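Local coordinates for acyl-coenzyme A oxidase acox-1.1 (Caenorhabditis elegans, PDB 5K3H), which catalyses the FAD-dependent, oxygen-consuming desaturation of acyl-CoA to (2E)-enoyl-CoA, the first step of peroxisomal beta-oxidation, at residues Arg45-Lys50 with Leu98-Asn103; Gly214-Met219 with Gly276-Pro281; Met305-Leu310 with Asp616-Ser621; Asn508-Leu513 with Glu518-Ala523. All coordinates share one frame; numbering follows the deposited sequence.

Interaction 1 of 4, residues Arg45-Lys50 with Leu98-Asn103; sequences REITAK and LYHLNN
His100 swings its imidazole across to helix 38-52 because CG stands trans to the backbone N (chi1 176°), while Ile47, with chi1 near -69°, keeps CG2 opposite its own N and presents that methyl to the ring. The isoleucine and the imidazole run alongside one another but point opposite ways. CG2 of Ile47 reaches CD2 of His100 at 3.6 Å, coming in obliquely; CB of Ile47 lies in the ring plane, 3.8 Å from the same CD2, and CD1 of Ile47 adds a third touch on CD2 at 3.9 Å. Thr48 comes in square to the imidazole, its OG1 in the ring plane and 3.1 Å from NE2 of His100. That hydroxyl has firm partners of its own, hydrogen bonds to Glu104 and to the carbonyl of Arg44, and NE2 of His100 makes a weak hydrogen bond to this same carbonyl. With an alanine here instead of the imidazole, Ile47 would probably face a gap and the Arg44 carbonyl would lose its weak partner. The ring fills the space between the helices where Ile47 and Leu101 have the nearest CA atoms, 7.1 Å apart. Around the pair, Leu82 of helix 68-85 packs on Leu101, Ile90 meets both Ile47 and Leu101, Glu624 of helix 622-625 touches His100, and Arg623 bonds the carbonyl of Thr48.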
loop_
_atom_site.group_PDB
_atom_site.type_symbol
_atom_site.label_atom_id
_atom_site.label_comp_id
_atom_site.label_asym_id
_atom_site.label_seq_id
_atom_site.Cartn_x
_atom_site.Cartn_y
_atom_site.Cartn_z
ATOM N N ARG B 45 13.357 -6.519 -27.926
ATOM C CA ARG B 45 12.365 -6.202 -28.947
ATOM C C ARG B 45 12.156 -7.373 -29.893
ATOM O O ARG B 45 11.022 -7.624 -30.320
ATOM C CB ARG B 45 12.776 -4.944 -29.713
ATOM C CG ARG B 45 12.899 -3.749 -28.772
ATOM C CD ARG B 45 12.932 -2.419 -29.478
ATOM N NE ARG B 45 14.123 -2.247 -30.308
ATOM C CZ ARG B 45 15.301 -1.846 -29.846
ATOM N NH1 ARG B 45 15.463 -1.592 -28.551
ATOM N NH2 ARG B 45 16.317 -1.713 -30.677
ATOM N N GLU B 46 13.235 -8.111 -30.221
ATOM C CA GLU B 46 13.111 -9.276 -31.094
ATOM C C GLU B 46 12.345 -10.396 -30.416
ATOM O O GLU B 46 11.506 -11.045 -31.049
ATOM C CB GLU B 46 14.493 -9.773 -31.524
ATOM C CG GLU B 46 15.257 -8.801 -32.388
ATOM C CD GLU B 46 16.640 -9.305 -32.781
ATOM O OE1 GLU B 46 17.028 -10.397 -32.336
ATOM O OE2 GLU B 46 17.361 -8.602 -33.517
ATOM N N ILE B 47 12.638 -10.644 -29.137
ATOM C CA ILE B 47 11.909 -11.645 -28.359
ATOM C C ILE B 47 10.422 -11.313 -28.310
ATOM O O ILE B 47 9.565 -12.192 -28.472
ATOM C CB ILE B 47 12.496 -11.756 -26.942
ATOM C CG1 ILE B 47 13.884 -12.384 -26.959
ATOM C CG2 ILE B 47 11.549 -12.498 -26.025
ATOM C CD1 ILE B 47 14.645 -12.140 -25.667
ATOM N N THR B 48 10.099 -10.044 -28.047
ATOM C CA THR B 48 8.706 -9.608 -27.998
ATOM C C THR B 48 8.016 -9.841 -29.331
ATOM O O THR B 48 6.895 -10.357 -29.375
ATOM C CB THR B 48 8.658 -8.132 -27.585
ATOM O OG1 THR B 48 9.131 -8.019 -26.247
ATOM C CG2 THR B 48 7.260 -7.531 -27.680
ATOM N N ALA B 49 8.672 -9.451 -30.433
ATOM C CA ALA B 49 8.093 -9.634 -31.758
ATOM C C ALA B 49 7.895 -11.113 -32.072
ATOM O O ALA B 49 6.855 -11.512 -32.610
ATOM C CB ALA B 49 8.989 -8.977 -32.805
ATOM N N LYS B 50 8.854 -11.951 -31.694
ATOM C CA LYS B 50 8.687 -13.378 -31.922
ATOM C C LYS B 50 7.489 -13.915 -31.141
ATOM O O LYS B 50 6.671 -14.672 -31.680
ATOM C CB LYS B 50 9.978 -14.111 -31.545
ATOM C CG LYS B 50 9.942 -15.631 -31.747
ATOM C CD LYS B 50 9.702 -15.996 -33.216
ATOM C CE LYS B 50 9.899 -17.485 -33.446
ATOM N NZ LYS B 50 9.832 -17.831 -34.910
ATOM N N LEU B 98 16.053 -14.830 -20.683
ATOM C CA LEU B 98 15.062 -15.652 -19.993
ATOM C C LEU B 98 14.248 -14.816 -19.006
ATOM O O LEU B 98 13.035 -14.994 -18.876
ATOM C CB LEU B 98 15.765 -16.815 -19.279
ATOM C CG LEU B 98 14.968 -17.858 -18.500
ATOM C CD1 LEU B 98 14.066 -18.666 -19.425
ATOM C CD2 LEU B 98 15.901 -18.797 -17.755
ATOM N N TYR B 99 14.895 -13.869 -18.329
ATOM C CA TYR B 99 14.175 -12.975 -17.435
ATOM C C TYR B 99 13.101 -12.206 -18.204
ATOM O O TYR B 99 11.941 -12.138 -17.780
ATOM C CB TYR B 99 15.178 -12.032 -16.771
ATOM C CG TYR B 99 14.593 -11.134 -15.717
ATOM C CD1 TYR B 99 14.072 -11.667 -14.547
ATOM C CD2 TYR B 99 14.553 -9.753 -15.889
ATOM C CE1 TYR B 99 13.541 -10.868 -13.575
ATOM C CE2 TYR B 99 14.021 -8.939 -14.915
ATOM C CZ TYR B 99 13.511 -9.503 -13.758
ATOM O OH TYR B 99 12.954 -8.711 -12.768
ATOM N N HIS B 100 13.465 -11.647 -19.362
ATOM C CA HIS B 100 12.490 -10.970 -20.217
ATOM C C HIS B 100 11.414 -11.932 -20.724
ATOM O O HIS B 100 10.213 -11.646 -20.626
ATOM C CB HIS B 100 13.214 -10.291 -21.380
ATOM C CG HIS B 100 12.302 -9.641 -22.373
ATOM N ND1 HIS B 100 11.439 -8.620 -22.035
ATOM C CD2 HIS B 100 12.180 -9.813 -23.713
ATOM C CE1 HIS B 100 10.789 -8.224 -23.118
ATOM N NE2 HIS B 100 11.214 -8.938 -24.148
ATOM N N LEU B 101 11.827 -13.087 -21.253
ATOM C CA LEU B 101 10.870 -14.071 -21.743
ATOM C C LEU B 101 9.836 -14.425 -20.676
ATOM O O LEU B 101 8.628 -14.440 -20.947
ATOM C CB LEU B 101 11.627 -15.324 -22.204
ATOM C CG LEU B 101 10.872 -16.587 -22.627
ATOM C CD1 LEU B 101 10.102 -16.396 -23.930
ATOM C CD2 LEU B 101 11.852 -17.757 -22.723
ATOM N N ASN B 102 10.285 -14.669 -19.442
ATOM C CA ASN B 102 9.342 -15.015 -18.388
ATOM C C ASN B 102 8.406 -13.850 -18.064
ATOM O O ASN B 102 7.214 -14.067 -17.806
ATOM C CB ASN B 102 10.090 -15.507 -17.145
ATOM C CG ASN B 102 10.572 -16.989 -17.273
ATOM O OD1 ASN B 102 10.142 -17.747 -18.169
ATOM N ND2 ASN B 102 11.475 -17.387 -16.381
ATOM N N ASN B 103 8.915 -12.607 -18.074
ATOM C CA ASN B 103 8.058 -11.445 -17.790
ATOM C C ASN B 103 6.929 -11.319 -18.808
ATOM O O ASN B 103 5.790 -11.020 -18.434
ATOM C CB ASN B 103 8.869 -10.147 -17.801
ATOM C CG ASN B 103 9.840 -10.039 -16.661
ATOM O OD1 ASN B 103 9.629 -10.588 -15.581
ATOM N ND2 ASN B 103 10.934 -9.320 -16.899
#

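Interaction 2 of 4, residues Gly214-Met219 with Gly276-Pro281; sequences GPHTFM and GTYIKP
NE2 of His216 and OH of Tyr278 form a hydrogen bond of 2.8 Å with an angle of 152°, in which either group could be the donor. The phenol oxygen lies in the plane of the imidazole, and NE2 lies close to the plane of the tyrosine ring. The two rings nevertheless stand almost upright to each other, their planes at 80° and their centroids 5.6 Å apart, an oblique meeting, neither stack nor edge-to-face, in which the hydrogen bond is the polar link. Tyr278 reaches that far because its CG is trans to the backbone N, which sends the phenol out toward strand 211-221; the nearest CA atoms, those of His216 and Lys280, are 11.7 Å apart. The other ring nitrogen is also engaged: ND1 of His216 donates to the carbonyl O of Gly214 at 2.9 Å and 158°, approaching from above the carbonyl plane. Bonds at both nitrogens thus fix the rotation of the imidazole. NZ of the exposed Lys280 stands 5.1 Å from NE2 of His216, not in contact, and might somewhat disfavour a protonated ring. Met206 of the paired strand 199-208 packs against both His216 and Tyr278, and Phe213 meets the tyrosine ring. The contact thus ties the short ribbon 271-272/278-279 to strand 211-221 at the surface of the beta domain that acyl-CoA oxidases share with the acyl-CoA dehydrogenases.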
loop_
_atom_site.group_PDB
_atom_site.type_symbol
_atom_site.label_atom_id
_atom_site.label_comp_id
_atom_site.label_asym_id
_atom_site.label_seq_id
_atom_site.Cartn_x
_atom_site.Cartn_y
_atom_site.Cartn_z
ATOM N N GLY B 214 25.220 -26.344 13.948
ATOM C CA GLY B 214 24.646 -25.191 13.298
ATOM C C GLY B 214 23.946 -25.535 12.000
ATOM O O GLY B 214 23.878 -26.704 11.593
ATOM N N PRO B 215 23.425 -24.512 11.315
ATOM C CA PRO B 215 22.621 -24.759 10.109
ATOM C C PRO B 215 23.481 -25.240 8.950
ATOM O O PRO B 215 24.541 -24.673 8.664
ATOM C CB PRO B 215 21.980 -23.395 9.816
ATOM C CG PRO B 215 22.835 -22.420 10.483
ATOM C CD PRO B 215 23.417 -23.092 11.697
ATOM N N HIS B 216 23.020 -26.318 8.312
ATOM C CA HIS B 216 23.584 -26.907 7.107
ATOM C C HIS B 216 22.449 -27.226 6.140
ATOM O O HIS B 216 21.273 -27.238 6.517
ATOM C CB HIS B 216 24.377 -28.173 7.435
ATOM C CG HIS B 216 25.657 -27.914 8.158
ATOM N ND1 HIS B 216 25.700 -27.491 9.468
ATOM C CD2 HIS B 216 26.945 -28.024 7.755
ATOM C CE1 HIS B 216 26.963 -27.362 9.846
ATOM N NE2 HIS B 216 27.739 -27.674 8.824
ATOM N N THR B 217 22.788 -27.492 4.881
ATOM C CA THR B 217 21.764 -27.721 3.866
ATOM C C THR B 217 21.821 -29.143 3.304
ATOM O O THR B 217 22.902 -29.728 3.117
ATOM C CB THR B 217 21.855 -26.663 2.733
ATOM O OG1 THR B 217 23.127 -26.734 2.082
ATOM C CG2 THR B 217 21.657 -25.262 3.291
ATOM N N PHE B 218 20.635 -29.677 3.016
ATOM C CA PHE B 218 20.475 -31.076 2.652
ATOM C C PHE B 218 19.552 -31.176 1.451
ATOM O O PHE B 218 18.520 -30.494 1.382
ATOM C CB PHE B 218 19.889 -31.926 3.803
ATOM C CG PHE B 218 20.678 -31.850 5.090
ATOM C CD1 PHE B 218 21.640 -32.805 5.386
ATOM C CD2 PHE B 218 20.521 -30.780 5.957
ATOM C CE1 PHE B 218 22.384 -32.730 6.539
ATOM C CE2 PHE B 218 21.259 -30.711 7.130
ATOM C CZ PHE B 218 22.190 -31.680 7.410
ATOM N N MET B 219 19.903 -32.058 0.520
ATOM C CA MET B 219 18.978 -32.400 -0.548
ATOM C C MET B 219 17.943 -33.351 0.031
ATOM O O MET B 219 18.302 -34.338 0.671
ATOM C CB MET B 219 19.720 -33.033 -1.728
ATOM C CG MET B 219 18.813 -33.458 -2.870
ATOM S SD MET B 219 17.875 -32.072 -3.581
ATOM C CE MET B 219 19.175 -31.300 -4.512
ATOM N N GLY B 276 31.026 -40.014 11.170
ATOM C CA GLY B 276 30.562 -38.796 11.795
ATOM C C GLY B 276 31.582 -37.700 11.963
ATOM O O GLY B 276 31.239 -36.651 12.527
ATOM N N THR B 277 32.820 -37.908 11.521
ATOM C CA THR B 277 33.847 -36.888 11.666
ATOM C C THR B 277 33.497 -35.689 10.801
ATOM O O THR B 277 33.159 -35.842 9.622
ATOM C CB THR B 277 35.217 -37.440 11.257
ATOM O OG1 THR B 277 35.468 -38.672 11.946
ATOM C CG2 THR B 277 36.334 -36.436 11.547
ATOM N N TYR B 278 33.594 -34.497 11.394
ATOM C CA TYR B 278 33.230 -33.227 10.766
ATOM C C TYR B 278 34.484 -32.448 10.381
ATOM O O TYR B 278 35.327 -32.159 11.239
ATOM C CB TYR B 278 32.388 -32.391 11.727
ATOM C CG TYR B 278 31.886 -31.086 11.182
ATOM C CD1 TYR B 278 30.805 -31.047 10.334
ATOM C CD2 TYR B 278 32.483 -29.876 11.545
ATOM C CE1 TYR B 278 30.323 -29.853 9.862
ATOM C CE2 TYR B 278 32.003 -28.652 11.069
ATOM C CZ TYR B 278 30.922 -28.647 10.217
ATOM O OH TYR B 278 30.411 -27.456 9.701
ATOM N N ILE B 279 34.594 -32.089 9.104
ATOM C CA ILE B 279 35.716 -31.296 8.606
ATOM C C ILE B 279 35.150 -30.060 7.924
ATOM O O ILE B 279 34.402 -30.177 6.944
ATOM C CB ILE B 279 36.616 -32.086 7.635
ATOM C CG1 ILE B 279 37.150 -33.371 8.271
ATOM C CG2 ILE B 279 37.783 -31.236 7.186
ATOM C CD1 ILE B 279 36.416 -34.628 7.841
ATOM N N LYS B 280 35.521 -28.877 8.427
ATOM C CA LYS B 280 35.204 -27.598 7.784
ATOM C C LYS B 280 36.491 -26.884 7.383
ATOM O O LYS B 280 37.054 -26.113 8.176
ATOM C CB LYS B 280 34.360 -26.713 8.700
ATOM C CG LYS B 280 34.067 -25.329 8.115
ATOM C CD LYS B 280 32.574 -25.027 8.039
ATOM C CE LYS B 280 32.187 -23.894 8.994
ATOM N NZ LYS B 280 30.727 -23.548 8.920
ATOM N N PRO B 281 36.995 -27.102 6.154
ATOM C CA PRO B 281 38.253 -26.463 5.722
ATOM C C PRO B 281 38.128 -24.958 5.519
ATOM O O PRO B 281 39.031 -24.253 5.971
ATOM C CB PRO B 281 38.571 -27.155 4.387
ATOM C CG PRO B 281 37.731 -28.411 4.383
ATOM C CD PRO B 281 36.492 -28.061 5.157
#

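Interaction 3 of 4, residues Met305-Leu310 with Asp616-Ser621; sequences MLSYAL and DSWEFS
This is a buried aromatic contact between helix 300-319, in the C-alpha1 region, and the loop that joins helix 590-616 to helix 622-625, so it brings together parts of the chain some 300 residues apart. One element is a T-shaped pair: the edge of Tyr308 is directed at the face of Phe620, with centroids 4.7 Å apart and planes at 69°. CE1 of Tyr308 sits over the centre of the phenylalanine ring, 3.5 Å above its plane, and the carbonyl O of Trp618 lies over the opposite face. The second element is Ser307, whose chi1 of -173° lays OG across one face of the Trp618 indole. OG of Ser307 is 3.3 Å from CG of Trp618, and CB of Ser307 makes a CH-pi contact, 4.0 Å from the centroid of the six-membered ring and 14° off its normal. The same OG meets the edge of Phe620, 3.6 Å from CE2. A type I turn from Asp616 to Glu619, closed by the bond from Glu619 N to Asp616 O, carries Trp618, and the chain then leaves the helical path at Glu619 and delivers Phe620. Ring hydrogens and a CH group directed at pi faces suggest that the join rests largely on shape and weakly polar aromatic attraction, while the Tyr308 hydroxyl is satisfied by Glu624, leaving its ring carbons to do the packing.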
loop_
_atom_site.group_PDB
_atom_site.type_symbol
_atom_site.label_atom_id
_atom_site.label_comp_id
_atom_site.label_asym_id
_atom_site.label_seq_id
_atom_site.Cartn_x
_atom_site.Cartn_y
_atom_site.Cartn_z
ATOM N N MET B 305 9.429 -3.072 -11.717
ATOM C CA MET B 305 8.081 -2.942 -11.167
ATOM C C MET B 305 7.689 -1.487 -11.026
ATOM O O MET B 305 6.565 -1.109 -11.358
ATOM C CB MET B 305 7.979 -3.600 -9.798
ATOM C CG MET B 305 8.492 -5.001 -9.747
ATOM S SD MET B 305 7.247 -6.148 -10.288
ATOM C CE MET B 305 7.158 -6.988 -8.754
ATOM N N LEU B 306 8.585 -0.663 -10.468
ATOM C CA LEU B 306 8.292 0.761 -10.330
ATOM C C LEU B 306 8.035 1.364 -11.686
ATOM O O LEU B 306 7.049 2.076 -11.880
ATOM C CB LEU B 306 9.439 1.475 -9.594
ATOM C CG LEU B 306 9.337 2.963 -9.196
ATOM C CD1 LEU B 306 8.058 3.308 -8.481
ATOM C CD2 LEU B 306 10.522 3.379 -8.335
ATOM N N SER B 307 8.843 0.989 -12.667
ATOM C CA SER B 307 8.646 1.497 -14.019
ATOM C C SER B 307 7.345 0.963 -14.642
ATOM O O SER B 307 6.666 1.702 -15.369
ATOM C CB SER B 307 9.871 1.162 -14.876
ATOM O OG SER B 307 9.789 1.778 -16.160
ATOM N N TYR B 308 6.954 -0.295 -14.369
ATOM C CA TYR B 308 5.618 -0.738 -14.776
ATOM C C TYR B 308 4.576 0.260 -14.321
ATOM O O TYR B 308 3.754 0.728 -15.119
ATOM C CB TYR B 308 5.238 -2.103 -14.188
ATOM C CG TYR B 308 5.854 -3.334 -14.790
ATOM C CD1 TYR B 308 6.438 -3.323 -16.054
ATOM C CD2 TYR B 308 5.881 -4.523 -14.062
ATOM C CE1 TYR B 308 7.022 -4.477 -16.573
ATOM C CE2 TYR B 308 6.457 -5.676 -14.577
ATOM C CZ TYR B 308 7.031 -5.643 -15.824
ATOM O OH TYR B 308 7.605 -6.801 -16.320
ATOM N N ALA B 309 4.580 0.575 -13.016
ATOM C CA ALA B 309 3.535 1.423 -12.452
ATOM C C ALA B 309 3.581 2.832 -13.030
ATOM O O ALA B 309 2.534 3.426 -13.311
ATOM C CB ALA B 309 3.659 1.452 -10.932
ATOM N N LEU B 310 4.783 3.367 -13.267
ATOM C CA LEU B 310 4.869 4.738 -13.762
ATOM C C LEU B 310 4.483 4.834 -15.232
ATOM O O LEU B 310 3.842 5.811 -15.645
ATOM C CB LEU B 310 6.276 5.285 -13.524
ATOM C CG LEU B 310 6.600 5.492 -12.038
ATOM C CD1 LEU B 310 8.109 5.589 -11.856
ATOM C CD2 LEU B 310 5.907 6.721 -11.523
ATOM N N ASP B 616 8.665 5.069 -21.857
ATOM C CA ASP B 616 8.655 4.239 -23.060
ATOM C C ASP B 616 9.995 3.557 -23.296
ATOM O O ASP B 616 10.040 2.498 -23.919
ATOM C CB ASP B 616 8.338 5.050 -24.315
ATOM C CG ASP B 616 6.893 5.423 -24.433
ATOM O OD1 ASP B 616 6.016 4.722 -23.865
ATOM O OD2 ASP B 616 6.628 6.409 -25.174
ATOM N N SER B 617 11.096 4.182 -22.878
ATOM C CA SER B 617 12.416 3.622 -23.140
ATOM C C SER B 617 12.632 2.286 -22.452
ATOM O O SER B 617 13.577 1.574 -22.807
ATOM C CB SER B 617 13.504 4.613 -22.739
ATOM O OG SER B 617 13.440 5.788 -23.547
ATOM N N TRP B 618 11.826 1.943 -21.443
ATOM C CA TRP B 618 11.928 0.608 -20.863
ATOM C C TRP B 618 11.326 -0.465 -21.767
ATOM O O TRP B 618 11.540 -1.658 -21.516
ATOM C CB TRP B 618 11.256 0.599 -19.503
ATOM C CG TRP B 618 12.002 1.405 -18.546
ATOM C CD1 TRP B 618 12.109 2.760 -18.535
ATOM C CD2 TRP B 618 12.754 0.930 -17.438
ATOM N NE1 TRP B 618 12.896 3.165 -17.487
ATOM C CE2 TRP B 618 13.302 2.053 -16.794
ATOM C CE3 TRP B 618 13.011 -0.336 -16.917
ATOM C CZ2 TRP B 618 14.090 1.949 -15.653
ATOM C CZ3 TRP B 618 13.804 -0.438 -15.775
ATOM C CH2 TRP B 618 14.327 0.703 -15.159
ATOM N N GLU B 619 10.541 -0.047 -22.760
ATOM C CA GLU B 619 10.024 -0.878 -23.837
ATOM C C GLU B 619 9.327 -2.132 -23.307
ATOM O O GLU B 619 9.759 -3.264 -23.529
ATOM C CB GLU B 619 11.152 -1.183 -24.820
ATOM C CG GLU B 619 11.603 0.093 -25.502
ATOM C CD GLU B 619 12.576 -0.156 -26.591
ATOM O OE1 GLU B 619 13.395 -1.096 -26.455
ATOM O OE2 GLU B 619 12.515 0.574 -27.594
ATOM N N PHE B 620 8.211 -1.884 -22.605
ATOM C CA PHE B 620 7.296 -2.934 -22.160
ATOM C C PHE B 620 6.128 -3.037 -23.134
ATOM O O PHE B 620 5.377 -2.067 -23.316
ATOM C CB PHE B 620 6.762 -2.651 -20.765
ATOM C CG PHE B 620 7.821 -2.472 -19.737
ATOM C CD1 PHE B 620 8.845 -3.411 -19.593
ATOM C CD2 PHE B 620 7.794 -1.387 -18.887
ATOM C CE1 PHE B 620 9.819 -3.255 -18.640
ATOM C CE2 PHE B 620 8.778 -1.228 -17.936
ATOM C CZ PHE B 620 9.787 -2.166 -17.823
ATOM N N SER B 621 5.955 -4.216 -23.732
ATOM C CA SER B 621 4.783 -4.459 -24.554
ATOM C C SER B 621 3.537 -4.568 -23.673
ATOM O O SER B 621 3.621 -4.769 -22.457
ATOM C CB SER B 621 4.972 -5.739 -25.364
ATOM O OG SER B 621 4.939 -6.876 -24.517
#

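Interaction 4 of 4, residues Asn508-Leu513 with Glu518-Ala523; sequences NKFFGL and EKREIA
Phe510 and Ala523 form the tight part of this contact. CG of Phe510 is anti to the backbone N (chi1 172°), which brings CD1 within 3.7 Å of CB of Ala523; the ring edge also meets backbone, CE1 of Phe510 lying 3.3 Å from the carbonyl O of Arg520. Leu513 also packs on Ala523, CB to CB at 3.9 Å, and its carbonyl O accepts a hydrogen bond of 2.9 Å and 153° from N of Glu518. The aliphatic part of Glu518 lies alongside Leu513, while its carboxylate turns to Lys526. The looser, exposed side belongs to Arg520: CZ of Phe510 stands 4.0 Å above one face of the guanidinium, the planes 85° apart. A serine in place of Phe510 would probably open a gap beside Ala523 and leave the guanidinium without the ring edge over its face. The contact forms the turn end of the antiparallel hairpin of helices 489-515 and 520-553, with Val449 of helix 437-456 against Phe510 and Ile325 of the second subunit against Ile522.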
loop_
_atom_site.group_PDB
_atom_site.type_symbol
_atom_site.label_atom_id
_atom_site.label_comp_id
_atom_site.label_asym_id
_atom_site.label_seq_id
_atom_site.Cartn_x
_atom_site.Cartn_y
_atom_site.Cartn_z
ATOM N N ASN B 508 27.409 7.451 18.794
ATOM C CA ASN B 508 27.727 8.030 20.093
ATOM C C ASN B 508 26.588 7.858 21.082
ATOM O O ASN B 508 26.841 7.749 22.290
ATOM C CB ASN B 508 28.086 9.503 19.957
ATOM C CG ASN B 508 29.474 9.690 19.420
ATOM O OD1 ASN B 508 30.330 8.820 19.606
ATOM N ND2 ASN B 508 29.726 10.820 18.778
ATOM N N LYS B 509 25.335 7.828 20.607
ATOM C CA LYS B 509 24.231 7.514 21.516
ATOM C C LYS B 509 24.391 6.102 22.077
ATOM O O LYS B 509 24.238 5.875 23.283
ATOM C CB LYS B 509 22.882 7.665 20.810
ATOM C CG LYS B 509 21.710 7.256 21.707
ATOM C CD LYS B 509 20.359 7.305 20.985
ATOM C CE LYS B 509 19.206 7.039 21.962
ATOM N NZ LYS B 509 17.869 7.186 21.300
ATOM N N PHE B 510 24.694 5.143 21.200
ATOM C CA PHE B 510 24.959 3.772 21.618
ATOM C C PHE B 510 26.173 3.709 22.550
ATOM O O PHE B 510 26.090 3.172 23.660
ATOM C CB PHE B 510 25.144 2.912 20.360
ATOM C CG PHE B 510 25.599 1.513 20.618
ATOM C CD1 PHE B 510 24.898 0.681 21.481
ATOM C CD2 PHE B 510 26.715 1.015 19.976
ATOM C CE1 PHE B 510 25.316 -0.623 21.699
ATOM C CE2 PHE B 510 27.134 -0.271 20.191
ATOM C CZ PHE B 510 26.438 -1.091 21.055
ATOM N N PHE B 511 27.310 4.265 22.113
ATOM C CA PHE B 511 28.501 4.294 22.956
ATOM C C PHE B 511 28.224 4.993 24.282
ATOM O O PHE B 511 28.627 4.507 25.345
ATOM C CB PHE B 511 29.640 5.024 22.249
ATOM C CG PHE B 511 30.072 4.406 20.943
ATOM C CD1 PHE B 511 30.020 3.038 20.742
ATOM C CD2 PHE B 511 30.529 5.220 19.903
ATOM C CE1 PHE B 511 30.427 2.486 19.529
ATOM C CE2 PHE B 511 30.935 4.680 18.693
ATOM C CZ PHE B 511 30.886 3.306 18.504
ATOM N N GLY B 512 27.514 6.125 24.249
ATOM C CA GLY B 512 27.317 6.883 25.474
ATOM C C GLY B 512 26.546 6.121 26.532
ATOM O O GLY B 512 26.888 6.177 27.712
ATOM N N LEU B 513 25.496 5.400 26.126
ATOM C CA LEU B 513 24.693 4.620 27.068
ATOM C C LEU B 513 25.508 3.502 27.707
ATOM O O LEU B 513 25.328 3.196 28.893
ATOM C CB LEU B 513 23.454 4.045 26.376
ATOM C CG LEU B 513 22.349 5.062 26.078
ATOM C CD1 LEU B 513 21.331 4.476 25.103
ATOM C CD2 LEU B 513 21.671 5.524 27.329
ATOM N N GLU B 518 24.982 1.009 30.705
ATOM C CA GLU B 518 23.961 0.202 30.058
ATOM C C GLU B 518 24.588 -1.036 29.445
ATOM O O GLU B 518 25.703 -0.988 28.921
ATOM C CB GLU B 518 23.257 1.011 28.976
ATOM C CG GLU B 518 22.421 2.134 29.538
ATOM C CD GLU B 518 20.997 1.717 29.799
ATOM O OE1 GLU B 518 20.739 0.474 29.810
ATOM O OE2 GLU B 518 20.167 2.646 30.037
ATOM N N LYS B 519 23.842 -2.135 29.472
ATOM C CA LYS B 519 24.304 -3.363 28.860
ATOM C C LYS B 519 24.438 -3.027 27.381
ATOM O O LYS B 519 23.794 -2.098 26.891
ATOM C CB LYS B 519 23.292 -4.487 29.064
ATOM C CG LYS B 519 23.807 -5.640 29.910
ATOM C CD LYS B 519 23.213 -5.607 31.309
ATOM C CE LYS B 519 23.638 -6.822 32.117
ATOM N NZ LYS B 519 23.868 -6.483 33.550
ATOM N N ARG B 520 25.275 -3.770 26.671
ATOM C CA ARG B 520 25.500 -3.522 25.250
ATOM C C ARG B 520 24.209 -3.638 24.445
ATOM O O ARG B 520 23.790 -2.688 23.777
ATOM C CB ARG B 520 26.570 -4.493 24.738
ATOM C CG ARG B 520 26.742 -4.559 23.236
ATOM C CD ARG B 520 28.035 -5.264 22.867
ATOM N NE ARG B 520 28.776 -4.489 21.864
ATOM C CZ ARG B 520 29.761 -3.632 22.141
ATOM N NH1 ARG B 520 30.155 -3.427 23.398
ATOM N NH2 ARG B 520 30.361 -2.974 21.160
ATOM N N GLU B 521 23.507 -4.758 24.592
ATOM C CA GLU B 521 22.372 -5.059 23.727
ATOM C C GLU B 521 21.173 -4.162 24.026
ATOM O O GLU B 521 20.349 -3.907 23.142
ATOM C CB GLU B 521 21.997 -6.538 23.888
ATOM C CG GLU B 521 23.161 -7.554 23.773
ATOM C CD GLU B 521 23.726 -7.986 25.156
ATOM O OE1 GLU B 521 23.970 -7.113 26.028
ATOM O OE2 GLU B 521 23.882 -9.214 25.392
ATOM N N ILE B 522 21.046 -3.699 25.267
ATOM C CA ILE B 522 19.991 -2.755 25.612
ATOM C C ILE B 522 20.331 -1.362 25.105
ATOM O O ILE B 522 19.446 -0.608 24.676
ATOM C CB ILE B 522 19.753 -2.781 27.134
ATOM C CG1 ILE B 522 19.086 -4.097 27.521
ATOM C CG2 ILE B 522 18.930 -1.604 27.594
ATOM C CD1 ILE B 522 18.764 -4.191 28.969
ATOM N N ALA B 523 21.607 -0.983 25.203
ATOM C CA ALA B 523 22.059 0.265 24.611
ATOM C C ALA B 523 21.804 0.272 23.109
ATOM O O ALA B 523 21.380 1.290 22.546
ATOM C CB ALA B 523 23.539 0.471 24.905
#

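In the fold
Interactions 1 and 3 form one continuous patch: their centres are 14 Å apart, NH1 of Arg45 pairs with OE1 of Glu619 in a salt bridge of 3.0 Å, Thr48 packs on Ser621, and Asn103 lies against Tyr308. Both are away from the annotated sites. Interaction 2 is nearer the shared FAD site, the side chain of His216 lying about 9 Å from that of Tyr149, which binds FAD in the dimer. Interaction 4 lies near the ATP site, the side chain of Phe510 being about 10 Å from that of Ala534, and its centre is 53 Å from that of interaction 1 and 36 Å from that of interaction 2. Glu434, the predicted proton acceptor, is not modelled.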